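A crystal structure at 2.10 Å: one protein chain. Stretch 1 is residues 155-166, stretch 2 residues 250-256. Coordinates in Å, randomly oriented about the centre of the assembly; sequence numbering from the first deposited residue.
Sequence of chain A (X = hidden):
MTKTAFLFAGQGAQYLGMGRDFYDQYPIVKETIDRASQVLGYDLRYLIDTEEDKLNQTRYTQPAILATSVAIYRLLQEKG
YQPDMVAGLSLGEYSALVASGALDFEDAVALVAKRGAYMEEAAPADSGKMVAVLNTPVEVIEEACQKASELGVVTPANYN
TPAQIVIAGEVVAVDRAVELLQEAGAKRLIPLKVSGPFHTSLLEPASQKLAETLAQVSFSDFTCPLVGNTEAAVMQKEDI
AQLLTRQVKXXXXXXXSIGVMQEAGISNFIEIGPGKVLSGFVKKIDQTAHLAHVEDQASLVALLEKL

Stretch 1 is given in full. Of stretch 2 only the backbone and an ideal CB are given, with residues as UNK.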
# COMPACT_ATOMS: atom_id res chain seq x y z
N THR A 155 -8.30 -10.50 -12.89
CA THR A 155 -7.71 -9.29 -13.55
C THR A 155 -6.31 -8.96 -12.98
O THR A 155 -5.94 -9.49 -11.91
CB THR A 155 -8.59 -8.03 -13.41
OG1 THR A 155 -8.91 -7.81 -12.03
CG2 THR A 155 -9.88 -8.18 -14.23
N PRO A 156 -5.52 -8.13 -13.70
CA PRO A 156 -4.31 -7.65 -13.02
C PRO A 156 -4.72 -6.87 -11.77
O PRO A 156 -5.62 -6.04 -11.85
CB PRO A 156 -3.63 -6.76 -14.05
CG PRO A 156 -4.07 -7.33 -15.38
CD PRO A 156 -5.56 -7.66 -15.10
N ALA A 157 -4.08 -7.15 -10.64
CA ALA A 157 -4.33 -6.50 -9.35
C ALA A 157 -3.25 -5.45 -9.05
O ALA A 157 -3.56 -4.38 -8.52
CB ALA A 157 -4.38 -7.57 -8.20
N ASN A 158 -1.98 -5.78 -9.32
CA ASN A 158 -0.90 -4.88 -8.94
C ASN A 158 0.01 -4.68 -10.10
O ASN A 158 0.71 -5.59 -10.49
CB ASN A 158 -0.10 -5.42 -7.74
CG ASN A 158 -0.93 -5.51 -6.44
OD1 ASN A 158 -1.57 -6.50 -6.19
ND2 ASN A 158 -0.86 -4.48 -5.63
N TYR A 159 0.02 -3.48 -10.66
CA TYR A 159 1.02 -3.10 -11.67
C TYR A 159 2.25 -2.55 -10.94
O TYR A 159 2.36 -1.35 -10.72
CB TYR A 159 0.50 -2.05 -12.66
CG TYR A 159 -0.64 -2.55 -13.56
CD1 TYR A 159 -1.98 -2.52 -13.12
CD2 TYR A 159 -0.38 -3.05 -14.83
CE1 TYR A 159 -3.02 -2.97 -13.93
CE2 TYR A 159 -1.46 -3.50 -15.66
CZ TYR A 159 -2.77 -3.46 -15.18
OH TYR A 159 -3.82 -3.86 -15.94
N ASN A 160 3.18 -3.43 -10.57
CA ASN A 160 4.37 -3.04 -9.79
C ASN A 160 5.51 -2.41 -10.61
O ASN A 160 5.97 -1.30 -10.30
CB ASN A 160 4.89 -4.20 -8.89
CG ASN A 160 3.81 -4.78 -7.97
OD1 ASN A 160 2.90 -4.09 -7.52
ND2 ASN A 160 3.95 -6.08 -7.66
N THR A 161 5.98 -3.14 -11.62
CA THR A 161 6.96 -2.66 -12.61
C THR A 161 6.49 -3.08 -14.02
O THR A 161 5.56 -3.90 -14.13
CB THR A 161 8.38 -3.22 -12.33
OG1 THR A 161 8.45 -4.58 -12.76
CG2 THR A 161 8.73 -3.15 -10.79
N PRO A 162 7.10 -2.51 -15.10
CA PRO A 162 6.71 -2.99 -16.44
C PRO A 162 6.97 -4.50 -16.63
O PRO A 162 6.37 -5.15 -17.51
CB PRO A 162 7.59 -2.15 -17.39
CG PRO A 162 7.87 -0.85 -16.62
CD PRO A 162 8.02 -1.34 -15.17
N ALA A 163 7.81 -5.08 -15.77
CA ALA A 163 8.10 -6.54 -15.83
C ALA A 163 7.65 -7.34 -14.58
O ALA A 163 8.20 -8.37 -14.24
CB ALA A 163 9.57 -6.78 -16.17
N GLN A 164 6.66 -6.80 -13.88
CA GLN A 164 6.18 -7.42 -12.65
C GLN A 164 4.74 -7.04 -12.39
O GLN A 164 4.45 -5.99 -11.82
CB GLN A 164 7.06 -7.00 -11.47
CG GLN A 164 7.34 -8.11 -10.48
CD GLN A 164 6.33 -8.15 -9.34
OE1 GLN A 164 5.14 -8.39 -9.56
NE2 GLN A 164 6.81 -7.92 -8.12
N ILE A 165 3.82 -7.90 -12.82
CA ILE A 165 2.40 -7.63 -12.68
C ILE A 165 1.71 -8.80 -12.02
O ILE A 165 1.81 -9.94 -12.50
CB ILE A 165 1.76 -7.31 -14.09
CG1 ILE A 165 2.29 -5.94 -14.56
CG2 ILE A 165 0.20 -7.33 -14.00
CD1 ILE A 165 2.15 -5.61 -16.03
N VAL A 166 1.02 -8.53 -10.92
CA VAL A 166 0.29 -9.56 -10.25
C VAL A 166 -1.16 -9.58 -10.74
O VAL A 166 -1.86 -8.55 -10.70
CB VAL A 166 0.28 -9.41 -8.69
CG1 VAL A 166 -0.45 -10.60 -8.02
CG2 VAL A 166 1.72 -9.25 -8.15
N UNK A 250 -10.14 -2.18 -7.58
CA UNK A 250 -9.48 -1.90 -8.89
C UNK A 250 -7.94 -2.03 -8.83
O UNK A 250 -7.36 -2.00 -7.73
CB UNK A 250 -9.84 -0.49 -9.36
N UNK A 251 -7.25 -2.18 -9.99
CA UNK A 251 -5.78 -2.37 -9.97
C UNK A 251 -5.03 -1.21 -9.28
O UNK A 251 -5.40 -0.07 -9.43
CB UNK A 251 -5.26 -2.52 -11.40
N UNK A 252 -4.02 -1.54 -8.48
CA UNK A 252 -3.00 -0.57 -8.03
C UNK A 252 -1.89 -0.35 -9.09
O UNK A 252 -1.17 -1.25 -9.49
CB UNK A 252 -2.37 -1.05 -6.72
N UNK A 253 -1.77 0.88 -9.55
CA UNK A 253 -0.93 1.17 -10.71
C UNK A 253 0.30 1.90 -10.19
O UNK A 253 0.38 3.14 -10.23
CB UNK A 253 -1.67 2.00 -11.76
N UNK A 254 1.25 1.10 -9.68
CA UNK A 254 2.41 1.68 -9.01
C UNK A 254 3.39 2.35 -9.99
O UNK A 254 3.73 3.51 -9.79
CB UNK A 254 3.14 0.59 -8.22
N UNK A 255 3.82 1.66 -11.05
CA UNK A 255 4.88 2.23 -11.91
C UNK A 255 4.42 3.47 -12.65
O UNK A 255 5.19 4.41 -12.83
CB UNK A 255 5.36 1.19 -12.92
N UNK A 256 3.13 3.49 -13.03
CA UNK A 256 2.56 4.68 -13.67
C UNK A 256 2.58 5.84 -12.72
O UNK A 256 2.86 6.96 -13.13
CB UNK A 256 1.13 4.42 -14.15

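Position 250 sets few conditions. Its CA-to-CB bond points away from stretch 1 and the ideal CB has nothing of that stretch within 5.5 Å, so this contact would accept side chains of almost any kind. Glu250 makes no contact with stretch 1.

At 251 the CB leaves sideways, 3.4 Å from Tyr159 CE1. A compact apolar group suits the ring edge, and the backbone N need not donate to stretch 1, so alanine, valine or proline would all be reasonable. It is Pro251: its CB packs 3.5 Å from Tyr159 CE1, near the plane of that ring, while its CA makes a CA-H...O contact with Ala157 O at 3.3 Å.

Position 252 begins a parallel pairing. Its N donates to Ala157 O (2.9 Å) and its O accepts from Tyr159 N (2.8 Å), bonds that any residue but proline could make. With extended phi/psi and a CB on the same sheet face as Asn158, a beta-branched residue fits well. The choice is Val252, chi1 t, its CB 4.0 Å from Asn158 ND2.

Position 253 pairs with Tyr159 and shares its face of the sheet. The CB is still 4.7 Å from Tyr159 CB, but the phenol ring stretches alongside, offering a flat surface to a long side chain; arginine, lysine or glutamine could reach it. Arg253 does so with its guanidinium flat on the ring, planes at 20°, and CZ 4.4 Å from the Tyr159 ring centroid, an off-centre cation-pi contact.

At 254 the strand gives way to a helix. The N donates to Tyr159 O (2.9 Å), excluding proline, and the ideal CB lies a tight 3.3 Å from that same oxygen. Alanine would suit, as would a larger group whose chi1 carries it off. Phe254, chi1 t, points its CB toward stretch 1 while its end leads away; its ring edge meets Asn160 O, 3.6 Å from CD1.

Position 255 points toward stretch 1, its CB 4.2 Å from Thr161 CA and 4.3 Å from Pro162 CD. A broad surface invites a leucine, methionine or aromatic. Tyr255, chi1 p, lays one ring face over Pro162 N (3.6 Å from CD1) and brings CE1 within 3.6 Å of Tyr159 CB. Its N adds a weak hydrogen bond to Tyr159 O at 3.4 Å.

The CB of 256 points sideways into space free of stretch 1, so helix formers of many kinds are possible. Glu256 instead serves its own stretch: OE1 forms a salt bridge with Arg253 NH1 (3.1 Å).

Stretch 2 250-256: EPVRFYE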
# COMPACT_ATOMS: atom_id res chain seq x y z
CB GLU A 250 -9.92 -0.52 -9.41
CG GLU A 250 -11.38 -0.51 -9.79
CD GLU A 250 -11.84 0.78 -10.41
OE1 GLU A 250 -11.06 1.47 -11.10
OE2 GLU A 250 -13.02 1.08 -10.22
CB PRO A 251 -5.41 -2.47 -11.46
CG PRO A 251 -6.69 -2.83 -12.17
CD PRO A 251 -7.81 -2.29 -11.36
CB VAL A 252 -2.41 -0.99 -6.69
CG1 VAL A 252 -1.27 -0.05 -6.26
CG2 VAL A 252 -3.50 -1.04 -5.61
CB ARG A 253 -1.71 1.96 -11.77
CG ARG A 253 -2.83 1.18 -12.38
CD ARG A 253 -3.59 2.00 -13.47
NE ARG A 253 -4.63 1.18 -14.10
CZ ARG A 253 -4.44 0.32 -15.13
NH1 ARG A 253 -3.24 0.14 -15.70
NH2 ARG A 253 -5.48 -0.38 -15.58
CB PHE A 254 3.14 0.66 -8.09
CG PHE A 254 4.25 1.28 -7.26
CD1 PHE A 254 5.59 1.06 -7.59
CD2 PHE A 254 3.95 2.09 -6.15
CE1 PHE A 254 6.61 1.60 -6.85
CE2 PHE A 254 4.96 2.70 -5.39
CZ PHE A 254 6.31 2.45 -5.74
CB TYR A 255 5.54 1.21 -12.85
CG TYR A 255 4.66 0.52 -13.89
CD1 TYR A 255 4.23 -0.80 -13.70
CD2 TYR A 255 4.31 1.18 -15.08
CE1 TYR A 255 3.45 -1.45 -14.65
CE2 TYR A 255 3.53 0.54 -16.04
CZ TYR A 255 3.11 -0.78 -15.82
OH TYR A 255 2.35 -1.42 -16.74
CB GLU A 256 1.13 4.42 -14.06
CG GLU A 256 0.99 3.48 -15.25
CD GLU A 256 -0.42 2.98 -15.35
OE1 GLU A 256 -0.61 1.71 -15.29
OE2 GLU A 256 -1.31 3.88 -15.44
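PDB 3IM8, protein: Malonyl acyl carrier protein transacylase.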